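PDB 3TFX: orotidine 5'-phosphate decarboxylase, which probably catalyses the decarboxylation of orotidine 5'-monophosphate to uridine 5'-monophosphate, the final step of de novo UMP synthesis. Local coordinates for residues K64-P69 with T88-G93; K99-G104 with P116-V121; V121-S126 with E144-L149. One frame throughout, in Å; residues are numbered along the deposited sequence.

Interaction 1 of 3, residues K64-P69 with T88-G93; sequences KMHDIP and TVHALG
Thr88 OG1 is gripped twice: it accepts the backbone N-H of Lys64 (Lys64 N to Thr88 OG1, 3.0 Å) and is also hydrogen-bonded to a carboxylate oxygen of Asp62. It sits where two neighbouring parallel strands of a TIM barrel meet at their C-terminal ends, within the beta-alpha-beta unit of strand 58-65, helix 69-80 and strand 86-90. The strand ladder follows on from it. Met65 N donates to Thr88 O at 3.1 Å, and His90 N donates to Met65 O at 3.0 Å, the bonding of parallel neighbours. On the Met65 and Val89 face, the CE methyl of Met65, a selenomethionine, touches Val89 CG1 at 3.9 Å. Beyond the ladder the two histidines meet. Chi1 of His66, -171°, sets the ring against His90 and Gly93, and one face lies on His90 CB, with 3.9 Å from the His66 ring centroid to that carbon. The two imidazoles are neither stacked nor edge-to-face. Both rings also bond to the second subunit: His66 ND1 is hydrogen-bonded to ND1 of the second subunit's His66, and His90 NE2 to the backbone O of that same residue. Lys64 O lies at the edge of the His90 ring, 3.3 Å from His90 CD2. Lys64, the predicted proton donor, lays CB beside His90 CD2 before its chain bends at chi4, and NZ makes salt bridges to Asp62 and to Asp67 of the second subunit. This charged cluster is consistent with the alternating lysines and aspartates known in this family. At NE2 of His66, a water 2.8 Å away also donates to Leu92 O, linking the ring to the 3-10 turn after strand 86-90.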
ATOM      1  N   LYS A  64       0.491  -4.502  -0.343  1.00  8.87           N
ATOM      2  CA  LYS A  64      -0.955  -4.230  -0.527  1.00  9.17           C
ATOM      3  C   LYS A  64      -1.249  -2.947  -1.327  1.00  9.54           C
ATOM      4  O   LYS A  64      -1.947  -2.040  -0.852  1.00  9.70           O
ATOM      5  CB  LYS A  64      -1.705  -4.217   0.819  1.00  8.88           C
ATOM      6  CG  LYS A  64      -1.476  -5.464   1.684  1.00  8.45           C
ATOM      7  CD  LYS A  64      -2.457  -5.545   2.849  1.00  7.85           C
ATOM      8  CE  LYS A  64      -2.251  -6.846   3.667  1.00  8.18           C
ATOM      9  NZ  LYS A  64      -0.823  -7.029   4.137  1.00  7.58           N
HETATM   10  N   MSE A  65      -0.709  -2.863  -2.535  1.00  9.99           N
HETATM   11  CA  MSE A  65      -0.825  -1.615  -3.298  1.00 10.10           C
HETATM   12  C   MSE A  65      -2.285  -1.251  -3.486  1.00  9.39           C
HETATM   13  O   MSE A  65      -3.117  -2.123  -3.797  1.00  9.12           O
HETATM   14  CB  MSE A  65      -0.096  -1.714  -4.627  1.00 10.74           C
HETATM   15  CG  MSE A  65       1.416  -1.688  -4.485  1.00 13.24           C
HETATM   16 SE   MSE A  65       2.297  -2.055  -6.190  1.00 23.31          SE
HETATM   17  CE  MSE A  65       1.773  -3.945  -6.360  1.00 18.36           C
ATOM     18  N   HIS A  66      -2.599   0.018  -3.235  1.00  8.50           N
ATOM     19  CA  HIS A  66      -3.965   0.528  -3.386  1.00  8.39           C
ATOM     20  C   HIS A  66      -3.954   2.009  -3.840  1.00  8.68           C
ATOM     21  O   HIS A  66      -3.890   2.950  -3.019  1.00  8.18           O
ATOM     22  CB  HIS A  66      -4.730   0.337  -2.076  1.00  7.86           C
ATOM     23  CG  HIS A  66      -6.196   0.618  -2.173  1.00  7.23           C
ATOM     24  ND1 HIS A  66      -7.016   0.636  -1.069  1.00  6.84           N
ATOM     25  CD2 HIS A  66      -6.985   0.924  -3.230  1.00  7.31           C
ATOM     26  CE1 HIS A  66      -8.254   0.904  -1.443  1.00  5.82           C
ATOM     27  NE2 HIS A  66      -8.260   1.084  -2.751  1.00  5.88           N
ATOM     28  N   ASP A  67      -4.022   2.191  -5.156  1.00  8.47           N
ATOM     29  CA  ASP A  67      -3.894   3.494  -5.797  1.00  8.80           C
ATOM     30  C   ASP A  67      -4.581   3.376  -7.171  1.00  9.04           C
ATOM     31  O   ASP A  67      -5.160   2.330  -7.478  1.00  8.57           O
ATOM     32  CB  ASP A  67      -2.404   3.869  -5.914  1.00  8.96           C
ATOM     33  CG  ASP A  67      -2.169   5.382  -5.970  1.00 10.19           C
ATOM     34  OD1 ASP A  67      -2.937   6.079  -6.649  1.00 11.80           O
ATOM     35  OD2 ASP A  67      -1.207   5.877  -5.351  1.00  8.27           O
ATOM     36  N   ILE A  68      -4.534   4.430  -7.985  1.00  9.11           N
ATOM     37  CA  ILE A  68      -5.179   4.427  -9.312  1.00  9.44           C
ATOM     38  C   ILE A  68      -4.452   3.449 -10.260  1.00  9.16           C
ATOM     39  O   ILE A  68      -3.277   3.186 -10.058  1.00  8.57           O
ATOM     40  CB  ILE A  68      -5.302   5.872  -9.918  1.00  9.50           C
ATOM     41  CG1 ILE A  68      -3.930   6.442 -10.303  1.00  9.44           C
ATOM     42  CG2 ILE A  68      -6.006   6.812  -8.927  1.00 10.11           C
ATOM     43  CD1 ILE A  68      -4.007   7.759 -11.078  1.00  9.08           C
ATOM     44  N   PRO A  69      -5.159   2.886 -11.269  1.00  9.24           N
ATOM     45  CA  PRO A  69      -4.554   1.850 -12.110  1.00  9.63           C
ATOM     46  C   PRO A  69      -3.168   2.194 -12.676  1.00 10.04           C
ATOM     47  O   PRO A  69      -2.268   1.352 -12.602  1.00  9.13           O
ATOM     48  CB  PRO A  69      -5.581   1.666 -13.237  1.00  9.98           C
ATOM     49  CG  PRO A  69      -6.887   1.955 -12.578  1.00  9.87           C
ATOM     50  CD  PRO A  69      -6.588   3.071 -11.587  1.00  9.39           C
ATOM     51  N   THR A  88       1.001  -8.370  -3.137  1.00  6.71           N
ATOM     52  CA  THR A  88      -0.415  -8.059  -2.894  1.00  5.73           C
ATOM     53  C   THR A  88      -0.921  -6.706  -3.422  1.00  6.00           C
ATOM     54  O   THR A  88      -0.167  -5.731  -3.519  1.00  5.62           O
ATOM     55  CB  THR A  88      -0.737  -8.103  -1.375  1.00  5.73           C
ATOM     56  OG1 THR A  88       0.325  -7.470  -0.654  1.00  5.40           O
ATOM     57  CG2 THR A  88      -0.901  -9.521  -0.901  1.00  4.03           C
ATOM     58  N   VAL A  89      -2.213  -6.680  -3.754  1.00  6.26           N
ATOM     59  CA  VAL A  89      -2.992  -5.457  -4.024  1.00  6.39           C
ATOM     60  C   VAL A  89      -4.344  -5.541  -3.315  1.00  6.58           C
ATOM     61  O   VAL A  89      -4.826  -6.641  -3.003  1.00  6.68           O
ATOM     62  CB  VAL A  89      -3.258  -5.205  -5.556  1.00  6.66           C
ATOM     63  CG1 VAL A  89      -1.966  -4.918  -6.314  1.00  6.02           C
ATOM     64  CG2 VAL A  89      -4.013  -6.375  -6.199  1.00  6.10           C
ATOM     65  N   HIS A  90      -4.959  -4.384  -3.079  1.00  7.09           N
ATOM     66  CA  HIS A  90      -6.334  -4.317  -2.582  1.00  7.49           C
ATOM     67  C   HIS A  90      -7.372  -4.498  -3.686  1.00  8.08           C
ATOM     68  O   HIS A  90      -7.384  -3.731  -4.664  1.00  8.25           O
ATOM     69  CB  HIS A  90      -6.565  -2.992  -1.842  1.00  7.66           C
ATOM     70  CG  HIS A  90      -6.173  -3.047  -0.399  1.00  8.35           C
ATOM     71  ND1 HIS A  90      -7.001  -3.565   0.574  1.00  9.76           N
ATOM     72  CD2 HIS A  90      -5.030  -2.691   0.229  1.00  8.82           C
ATOM     73  CE1 HIS A  90      -6.388  -3.510   1.744  1.00 10.56           C
ATOM     74  NE2 HIS A  90      -5.192  -2.983   1.560  1.00  8.56           N
ATOM     75  N   ALA A  91      -8.227  -5.518  -3.544  1.00  8.38           N
ATOM     76  CA  ALA A  91      -9.376  -5.704  -4.437  1.00  8.89           C
ATOM     77  C   ALA A  91     -10.336  -4.512  -4.344  1.00  9.18           C
ATOM     78  O   ALA A  91     -10.985  -4.163  -5.322  1.00  8.59           O
ATOM     79  CB  ALA A  91     -10.132  -6.999  -4.112  1.00  9.02           C
ATOM     80  N   LEU A  92     -10.408  -3.897  -3.167  1.00  9.43           N
ATOM     81  CA  LEU A  92     -11.157  -2.653  -2.977  1.00 10.09           C
ATOM     82  C   LEU A  92     -10.754  -1.532  -3.957  1.00 10.50           C
ATOM     83  O   LEU A  92     -11.547  -0.629  -4.226  1.00  9.74           O
ATOM     84  CB  LEU A  92     -11.035  -2.172  -1.525  1.00 10.07           C
ATOM     85  CG  LEU A  92     -11.818  -2.955  -0.467  1.00 10.55           C
ATOM     86  CD1 LEU A  92     -11.553  -2.376   0.933  1.00  9.65           C
ATOM     87  CD2 LEU A  92     -13.309  -2.962  -0.767  1.00 10.28           C
ATOM     88  N   GLY A  93      -9.531  -1.616  -4.490  1.00 10.91           N
ATOM     89  CA  GLY A  93      -9.059  -0.698  -5.534  1.00 11.47           C
ATOM     90  C   GLY A  93      -9.739  -0.874  -6.884  1.00 12.22           C
ATOM     91  O   GLY A  93      -9.585  -0.032  -7.784  1.00 11.70           O
TER
HETATM   92  O   HOH W   1     -10.609   2.379  -3.543  1.00 25.81           O
HETATM   93  O   HOH W   2      -7.961   2.149  -8.073  1.00  5.18           O

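Interaction 2 of 3, residues K99-G104 with P116-V121; sequences KSAKDG and PKLLAV
Helix 95-108 lies against the barrel wall here, with Ala101 and Lys102 resting on Leu118 of the strand that follows it, 117-121. The axes of helix segment 99-104 and strand 117-121 come within 9.1 Å of each other and run nearly antiparallel, at 159°. Leu118 carries the apolar part. Its CG is anti to the backbone N (chi1 177°), which carries both methyls out from the strand toward the helix. CD2 lodges against the start of Lys102, 3.6 Å from Lys102 N and 3.8 Å from Lys102 CB, and it also meets Ala101 CB at 3.8 Å. The other methyl, CD1, comes alongside the same alanine methyl, 4.0 Å from Ala101 CB, so the small side chain fits into the fork of the leucine. Ile98 and Leu105 of the same helix, and Val89 of strand 86-90, close round Leu118 as well. This is the return half of a beta-alpha-beta crossover: strand 86-90 leads into the helix, and the chain then comes back to lay strand 117-121 beside strand 86-90 in the parallel barrel sheet. Lys102 is the polar partner at the edge of the apolar patch. Its chain leaves the helix with CG anti to the backbone N and is bent at chi2 (66°); beyond the bend it runs extended toward the beginning of the strand. There NZ makes a weak hydrogen bond to Pro116 O at 3.1 Å. The stronger hold on this ammonium is a salt bridge to Asp159 OD2, an oxygen that also accepts the backbone N-H of Leu118. Asp159 therefore joins the helix lysine to the strand backbone, and its negative charge probably offsets the nearness of Lys117, whose NZ stands 6.5 Å from Lys102 NZ.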
ATOM      1  N   LYS A  99      -6.095  -5.477 -12.950  1.00 10.13           N
ATOM      2  CA  LYS A  99      -5.577  -5.765 -14.295  1.00 10.64           C
ATOM      3  C   LYS A  99      -4.273  -5.018 -14.571  1.00 10.19           C
ATOM      4  O   LYS A  99      -3.334  -5.593 -15.133  1.00  9.74           O
ATOM      5  CB  LYS A  99      -6.593  -5.413 -15.398  1.00 11.17           C
ATOM      6  CG  LYS A  99      -7.882  -6.225 -15.369  1.00 14.04           C
ATOM      7  CD  LYS A  99      -8.927  -5.621 -16.324  1.00 17.22           C
ATOM      8  CE  LYS A  99     -10.263  -6.339 -16.237  1.00 18.31           C
ATOM      9  NZ  LYS A  99     -11.228  -5.744 -17.239  1.00 21.31           N
ATOM     10  N   SER A 100      -4.218  -3.742 -14.178  1.00  9.75           N
ATOM     11  CA  SER A 100      -3.012  -2.925 -14.397  1.00  9.54           C
ATOM     12  C   SER A 100      -1.841  -3.444 -13.567  1.00  8.94           C
ATOM     13  O   SER A 100      -0.709  -3.475 -14.024  1.00  8.66           O
ATOM     14  CB  SER A 100      -3.298  -1.444 -14.098  1.00  9.42           C
ATOM     15  OG  SER A 100      -4.172  -0.883 -15.071  1.00 10.84           O
ATOM     16  N   ALA A 101      -2.133  -3.887 -12.352  1.00  9.32           N
ATOM     17  CA  ALA A 101      -1.119  -4.458 -11.470  1.00  9.12           C
ATOM     18  C   ALA A 101      -0.451  -5.664 -12.130  1.00  9.53           C
ATOM     19  O   ALA A 101       0.778  -5.763 -12.164  1.00  9.38           O
ATOM     20  CB  ALA A 101      -1.735  -4.832 -10.131  1.00  8.18           C
ATOM     21  N   LYS A 102      -1.266  -6.550 -12.695  1.00 10.11           N
ATOM     22  CA  LYS A 102      -0.755  -7.739 -13.358  1.00 11.17           C
ATOM     23  C   LYS A 102       0.060  -7.379 -14.604  1.00 11.53           C
ATOM     24  O   LYS A 102       1.120  -7.967 -14.824  1.00 11.54           O
ATOM     25  CB  LYS A 102      -1.881  -8.721 -13.722  1.00 11.02           C
ATOM     26  CG  LYS A 102      -1.366 -10.088 -14.259  1.00 12.51           C
ATOM     27  CD  LYS A 102      -0.596 -10.902 -13.190  1.00 15.64           C
ATOM     28  CE  LYS A 102       0.124 -12.141 -13.796  1.00 16.75           C
ATOM     29  NZ  LYS A 102       1.007 -12.908 -12.807  1.00 16.41           N
ATOM     30  N   ASP A 103      -0.428  -6.417 -15.394  1.00 12.00           N
ATOM     31  CA  ASP A 103       0.300  -5.929 -16.588  1.00 12.74           C
ATOM     32  C   ASP A 103       1.632  -5.298 -16.212  1.00 12.74           C
ATOM     33  O   ASP A 103       2.644  -5.482 -16.900  1.00 12.55           O
ATOM     34  CB  ASP A 103      -0.524  -4.914 -17.373  1.00 12.74           C
ATOM     35  CG  ASP A 103      -1.731  -5.532 -18.034  1.00 14.27           C
ATOM     36  OD1 ASP A 103      -1.685  -6.731 -18.363  1.00 16.46           O
ATOM     37  OD2 ASP A 103      -2.743  -4.820 -18.216  1.00 17.71           O
ATOM     38  N   GLY A 104       1.624  -4.552 -15.114  1.00 12.90           N
ATOM     39  CA  GLY A 104       2.862  -4.005 -14.549  1.00 12.98           C
ATOM     40  C   GLY A 104       3.837  -5.093 -14.132  1.00 13.19           C
ATOM     41  O   GLY A 104       5.036  -5.006 -14.421  1.00 13.77           O
ATOM     42  N   PRO A 116       5.909 -12.620 -11.101  1.00 13.58           N
ATOM     43  CA  PRO A 116       5.384 -12.723  -9.749  1.00 12.90           C
ATOM     44  C   PRO A 116       3.876 -13.009  -9.748  1.00 12.44           C
ATOM     45  O   PRO A 116       3.158 -12.578 -10.653  1.00 12.60           O
ATOM     46  CB  PRO A 116       5.648 -11.330  -9.169  1.00 13.69           C
ATOM     47  CG  PRO A 116       6.800 -10.806  -9.914  1.00 12.62           C
ATOM     48  CD  PRO A 116       6.753 -11.424 -11.283  1.00 13.67           C
ATOM     49  N   LYS A 117       3.411 -13.748  -8.751  1.00 11.35           N
ATOM     50  CA  LYS A 117       1.980 -14.032  -8.617  1.00 10.87           C
ATOM     51  C   LYS A 117       1.312 -12.838  -7.940  1.00 10.12           C
ATOM     52  O   LYS A 117       1.830 -12.319  -6.963  1.00 10.18           O
ATOM     53  CB  LYS A 117       1.749 -15.327  -7.822  1.00 10.46           C
ATOM     54  CG  LYS A 117       2.386 -16.556  -8.454  1.00 11.79           C
ATOM     55  CD  LYS A 117       1.436 -17.160  -9.477  1.00 15.85           C
ATOM     56  CE  LYS A 117       2.109 -17.514 -10.788  1.00 19.01           C
ATOM     57  NZ  LYS A 117       2.855 -18.793 -10.748  1.00 20.98           N
ATOM     58  N   LEU A 118       0.181 -12.394  -8.483  1.00  9.53           N
ATOM     59  CA  LEU A 118      -0.551 -11.252  -7.932  1.00  8.60           C
ATOM     60  C   LEU A 118      -1.659 -11.752  -7.032  1.00  8.18           C
ATOM     61  O   LEU A 118      -2.572 -12.449  -7.475  1.00  8.26           O
ATOM     62  CB  LEU A 118      -1.155 -10.401  -9.055  1.00  8.38           C
ATOM     63  CG  LEU A 118      -2.018  -9.192  -8.694  1.00  8.56           C
ATOM     64  CD1 LEU A 118      -1.205  -8.158  -7.905  1.00  5.00           C
ATOM     65  CD2 LEU A 118      -2.621  -8.573  -9.984  1.00  6.96           C
ATOM     66  N   LEU A 119      -1.601 -11.374  -5.771  1.00  7.67           N
ATOM     67  CA  LEU A 119      -2.598 -11.835  -4.826  1.00  7.65           C
ATOM     68  C   LEU A 119      -3.460 -10.670  -4.374  1.00  7.33           C
ATOM     69  O   LEU A 119      -2.940  -9.606  -4.037  1.00  7.67           O
ATOM     70  CB  LEU A 119      -1.913 -12.491  -3.615  1.00  7.85           C
ATOM     71  CG  LEU A 119      -0.925 -13.620  -3.910  1.00  7.39           C
ATOM     72  CD1 LEU A 119      -0.073 -13.920  -2.675  1.00  5.48           C
ATOM     73  CD2 LEU A 119      -1.678 -14.868  -4.356  1.00  7.34           C
ATOM     74  N   ALA A 120      -4.767 -10.877  -4.346  1.00  6.86           N
ATOM     75  CA  ALA A 120      -5.694  -9.832  -3.918  1.00  7.76           C
ATOM     76  C   ALA A 120      -6.008  -9.959  -2.450  1.00  8.29           C
ATOM     77  O   ALA A 120      -6.294 -11.053  -1.941  1.00  8.53           O
ATOM     78  CB  ALA A 120      -6.983  -9.864  -4.727  1.00  7.22           C
ATOM     79  N   VAL A 121      -5.910  -8.833  -1.765  1.00  8.96           N
ATOM     80  CA  VAL A 121      -6.448  -8.709  -0.439  1.00 10.09           C
ATOM     81  C   VAL A 121      -7.898  -8.344  -0.601  1.00 11.26           C
ATOM     82  O   VAL A 121      -8.287  -7.590  -1.506  1.00 11.47           O
ATOM     83  CB  VAL A 121      -5.699  -7.649   0.394  1.00 10.83           C
ATOM     84  CG1 VAL A 121      -6.513  -7.223   1.637  1.00 10.04           C
ATOM     85  CG2 VAL A 121      -4.321  -8.194   0.785  1.00 10.70           C
TER

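Interaction 3 of 3, residues V121-S126 with E144-L149; sequences VTELTS and EQVLSL
Thr122, the first residue past strand 117-121, pushes its side chain at Val146 and Leu149 of helix 142-155. Its methyl CG2 points between the two branches of Val146, at 3.4 Å from Val146 CG2 and 3.5 Å from Val146 CG1. The first of these is tighter than ordinary carbon contact, and chi1 of Thr122 (-117°) is far from a staggered value, so the fine detail is doubtful. The hydroxyl turns to the helix backbone, where OG1 lies against Leu149 CB, and its weak bond to Val146 O, 3.5 Å, is as doubtful as the torsion. Glu123 comes next. Its chain bends at chi2 (-68°) and carries the carboxylate to Gln145, whose NE2 donates to Glu123 OE2 at 3.2 Å, meeting it nearly in line with the CD-OE2 bond and close to the amide's own plane. Gln136 NE2 is a second donor to OE2, so two amides share one carboxylate oxygen, while Leu149 CD2 sits 3.8 Å from Glu123 OE2. Replacing Glu123 by an alanine removes the carboxylate, which would probably leave the amide nitrogens of Gln145 and Gln136 without their common acceptor and let the Gln145 amide turn more freely. Further on, the chain parts from the helix: Leu124 packs on Lys64 and His90, and Thr125, a predicted substrate-binding residue, reaches Ile68 of the second subunit. The loop is thus held between helix 142-155 on one flank and the ends of strands 58-65 and 86-90 on the other, with Val146 in turn touching Leu171 of helix 168-175.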
ATOM      1  N   VAL A 121      -5.910  -8.833  -1.765  1.00  8.96           N
ATOM      2  CA  VAL A 121      -6.448  -8.709  -0.439  1.00 10.09           C
ATOM      3  C   VAL A 121      -7.898  -8.344  -0.601  1.00 11.26           C
ATOM      4  O   VAL A 121      -8.287  -7.590  -1.506  1.00 11.47           O
ATOM      5  CB  VAL A 121      -5.699  -7.649   0.394  1.00 10.83           C
ATOM      6  CG1 VAL A 121      -6.513  -7.223   1.637  1.00 10.04           C
ATOM      7  CG2 VAL A 121      -4.321  -8.194   0.785  1.00 10.70           C
ATOM      8  N   THR A 122      -8.696  -8.887   0.296  1.00 12.17           N
ATOM      9  CA  THR A 122     -10.118  -8.815   0.194  1.00 13.41           C
ATOM     10  C   THR A 122     -10.564  -7.818   1.290  1.00 14.13           C
ATOM     11  O   THR A 122     -10.506  -6.579   1.078  1.00 13.73           O
ATOM     12  CB  THR A 122     -10.629 -10.293   0.246  1.00 13.77           C
ATOM     13  OG1 THR A 122     -11.284 -10.652  -0.979  1.00 16.14           O
ATOM     14  CG2 THR A 122     -11.408 -10.663   1.468  1.00 11.87           C
ATOM     15  N   GLU A 123     -10.976  -8.327   2.447  1.00 14.45           N
ATOM     16  CA  GLU A 123     -11.183  -7.490   3.614  1.00 15.95           C
ATOM     17  C   GLU A 123     -10.118  -7.865   4.615  1.00 16.52           C
ATOM     18  O   GLU A 123      -9.925  -9.042   4.895  1.00 17.31           O
ATOM     19  CB  GLU A 123     -12.585  -7.686   4.208  1.00 16.08           C
ATOM     20  CG  GLU A 123     -13.736  -7.166   3.329  1.00 15.59           C
ATOM     21  CD  GLU A 123     -13.763  -5.645   3.202  1.00 16.74           C
ATOM     22  OE1 GLU A 123     -13.126  -4.934   4.017  1.00 16.34           O
ATOM     23  OE2 GLU A 123     -14.435  -5.147   2.285  1.00 16.70           O
ATOM     24  N   LEU A 124      -9.408  -6.876   5.134  1.00 17.37           N
ATOM     25  CA  LEU A 124      -8.371  -7.134   6.128  1.00 18.73           C
ATOM     26  C   LEU A 124      -8.986  -7.740   7.393  1.00 19.47           C
ATOM     27  O   LEU A 124     -10.144  -7.455   7.720  1.00 19.77           O
ATOM     28  CB  LEU A 124      -7.624  -5.840   6.468  1.00 18.69           C
ATOM     29  CG  LEU A 124      -6.762  -5.192   5.369  1.00 18.84           C
ATOM     30  CD1 LEU A 124      -6.489  -3.732   5.713  1.00 18.28           C
ATOM     31  CD2 LEU A 124      -5.453  -5.946   5.172  1.00 18.51           C
ATOM     32  N   THR A 125      -8.215  -8.566   8.102  1.00 20.89           N
ATOM     33  CA  THR A 125      -8.686  -9.169   9.362  1.00 21.94           C
ATOM     34  C   THR A 125      -8.994  -8.072  10.387  1.00 22.40           C
ATOM     35  O   THR A 125      -9.722  -8.305  11.356  1.00 23.00           O
ATOM     36  CB  THR A 125      -7.673 -10.194   9.963  1.00 21.99           C
ATOM     37  OG1 THR A 125      -6.446  -9.530  10.297  1.00 22.84           O
ATOM     38  CG2 THR A 125      -7.372 -11.327   8.966  1.00 22.28           C
ATOM     39  N   SER A 126      -8.455  -6.874  10.156  1.00 22.53           N
ATOM     40  CA  SER A 126      -8.666  -5.739  11.065  1.00 23.13           C
ATOM     41  C   SER A 126     -10.056  -5.122  10.909  1.00 23.75           C
ATOM     42  O   SER A 126     -10.519  -4.379  11.780  1.00 24.08           O
ATOM     43  CB  SER A 126      -7.574  -4.679  10.884  1.00 22.98           C
ATOM     44  OG  SER A 126      -7.545  -4.175   9.555  1.00 22.16           O
ATOM     45  N   GLU A 144     -20.274 -12.491   1.937  1.00 22.88           N
ATOM     46  CA  GLU A 144     -20.702 -12.113   0.591  1.00 22.27           C
ATOM     47  C   GLU A 144     -19.732 -11.120  -0.044  1.00 20.70           C
ATOM     48  O   GLU A 144     -19.435 -11.218  -1.238  1.00 20.70           O
ATOM     49  CB  GLU A 144     -22.120 -11.531   0.607  1.00 22.85           C
ATOM     50  CG  GLU A 144     -23.238 -12.574   0.758  1.00 25.96           C
ATOM     51  CD  GLU A 144     -24.645 -11.973   0.664  1.00 30.12           C
ATOM     52  OE1 GLU A 144     -24.879 -11.099  -0.209  1.00 31.43           O
ATOM     53  OE2 GLU A 144     -25.520 -12.378   1.464  1.00 31.22           O
ATOM     54  N   GLN A 145     -19.244 -10.175   0.759  1.00 18.95           N
ATOM     55  CA  GLN A 145     -18.312  -9.147   0.290  1.00 17.36           C
ATOM     56  C   GLN A 145     -16.962  -9.769  -0.077  1.00 16.08           C
ATOM     57  O   GLN A 145     -16.372  -9.445  -1.109  1.00 15.39           O
ATOM     58  CB  GLN A 145     -18.144  -8.041   1.347  1.00 17.55           C
ATOM     59  CG  GLN A 145     -16.995  -7.051   1.086  1.00 16.62           C
ATOM     60  CD  GLN A 145     -17.302  -6.029  -0.014  1.00 18.25           C
ATOM     61  OE1 GLN A 145     -18.357  -6.073  -0.674  1.00 17.41           O
ATOM     62  NE2 GLN A 145     -16.376  -5.096  -0.211  1.00 17.99           N
ATOM     63  N   VAL A 146     -16.506 -10.685   0.769  1.00 15.36           N
ATOM     64  CA  VAL A 146     -15.264 -11.410   0.551  1.00 14.61           C
ATOM     65  C   VAL A 146     -15.300 -12.215  -0.748  1.00 14.44           C
ATOM     66  O   VAL A 146     -14.372 -12.120  -1.559  1.00 14.03           O
ATOM     67  CB  VAL A 146     -14.887 -12.292   1.764  1.00 14.58           C
ATOM     68  CG1 VAL A 146     -13.784 -13.299   1.397  1.00 14.07           C
ATOM     69  CG2 VAL A 146     -14.424 -11.408   2.915  1.00 14.35           C
ATOM     70  N   LEU A 147     -16.365 -12.990  -0.948  1.00 14.30           N
ATOM     71  CA  LEU A 147     -16.515 -13.796  -2.160  1.00 13.78           C
ATOM     72  C   LEU A 147     -16.592 -12.909  -3.422  1.00 13.53           C
ATOM     73  O   LEU A 147     -15.953 -13.194  -4.438  1.00 13.73           O
ATOM     74  CB  LEU A 147     -17.731 -14.718  -2.039  1.00 13.95           C
ATOM     75  CG  LEU A 147     -18.207 -15.459  -3.302  1.00 14.85           C
ATOM     76  CD1 LEU A 147     -17.132 -16.402  -3.775  1.00 13.02           C
ATOM     77  CD2 LEU A 147     -19.553 -16.208  -3.080  1.00 15.03           C
ATOM     78  N   SER A 148     -17.342 -11.820  -3.335  1.00 13.17           N
ATOM     79  CA  SER A 148     -17.480 -10.857  -4.440  1.00 13.36           C
ATOM     80  C   SER A 148     -16.132 -10.222  -4.853  1.00 12.97           C
ATOM     81  O   SER A 148     -15.808 -10.139  -6.039  1.00 12.47           O
ATOM     82  CB  SER A 148     -18.482  -9.770  -4.042  1.00 13.45           C
ATOM     83  OG  SER A 148     -18.610  -8.794  -5.047  1.00 15.46           O
ATOM     84  N   LEU A 149     -15.359  -9.782  -3.866  1.00 12.16           N
ATOM     85  CA  LEU A 149     -14.011  -9.250  -4.109  1.00 12.24           C
ATOM     86  C   LEU A 149     -13.088 -10.324  -4.703  1.00 12.07           C
ATOM     87  O   LEU A 149     -12.351 -10.060  -5.640  1.00 11.30           O
ATOM     88  CB  LEU A 149     -13.421  -8.722  -2.800  1.00 11.93           C
ATOM     89  CG  LEU A 149     -13.455  -7.223  -2.460  1.00 12.74           C
ATOM     90  CD1 LEU A 149     -14.362  -6.359  -3.320  1.00 12.62           C
ATOM     91  CD2 LEU A 149     -13.691  -7.000  -0.994  1.00 10.90           C
TER

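How the interactions relate
Interactions 1 and 2 share neighbouring strands of the barrel, and interaction 3 continues from the end of strand 117-121. Val121, where the segments of interactions 2 and 3 overlap, reaches interaction 1 through its backbone: its N lies 2.7 Å from Val89 O and its O 2.9 Å from Ala91 N, both probable hydrogen bonds. Interactions 1 and 2 also touch through Val89 CG1 and Leu118 CD1, 3.7 Å apart. Interaction 1 holds the predicted proton donor Lys64. Interactions 1 and 3 both touch the second subunit and hold the predicted substrate residues Lys64 and Thr125, whose side chains are about 8 Å apart. Leu118 of interaction 2 stays about 10 Å from Lys64, side chain to side chain.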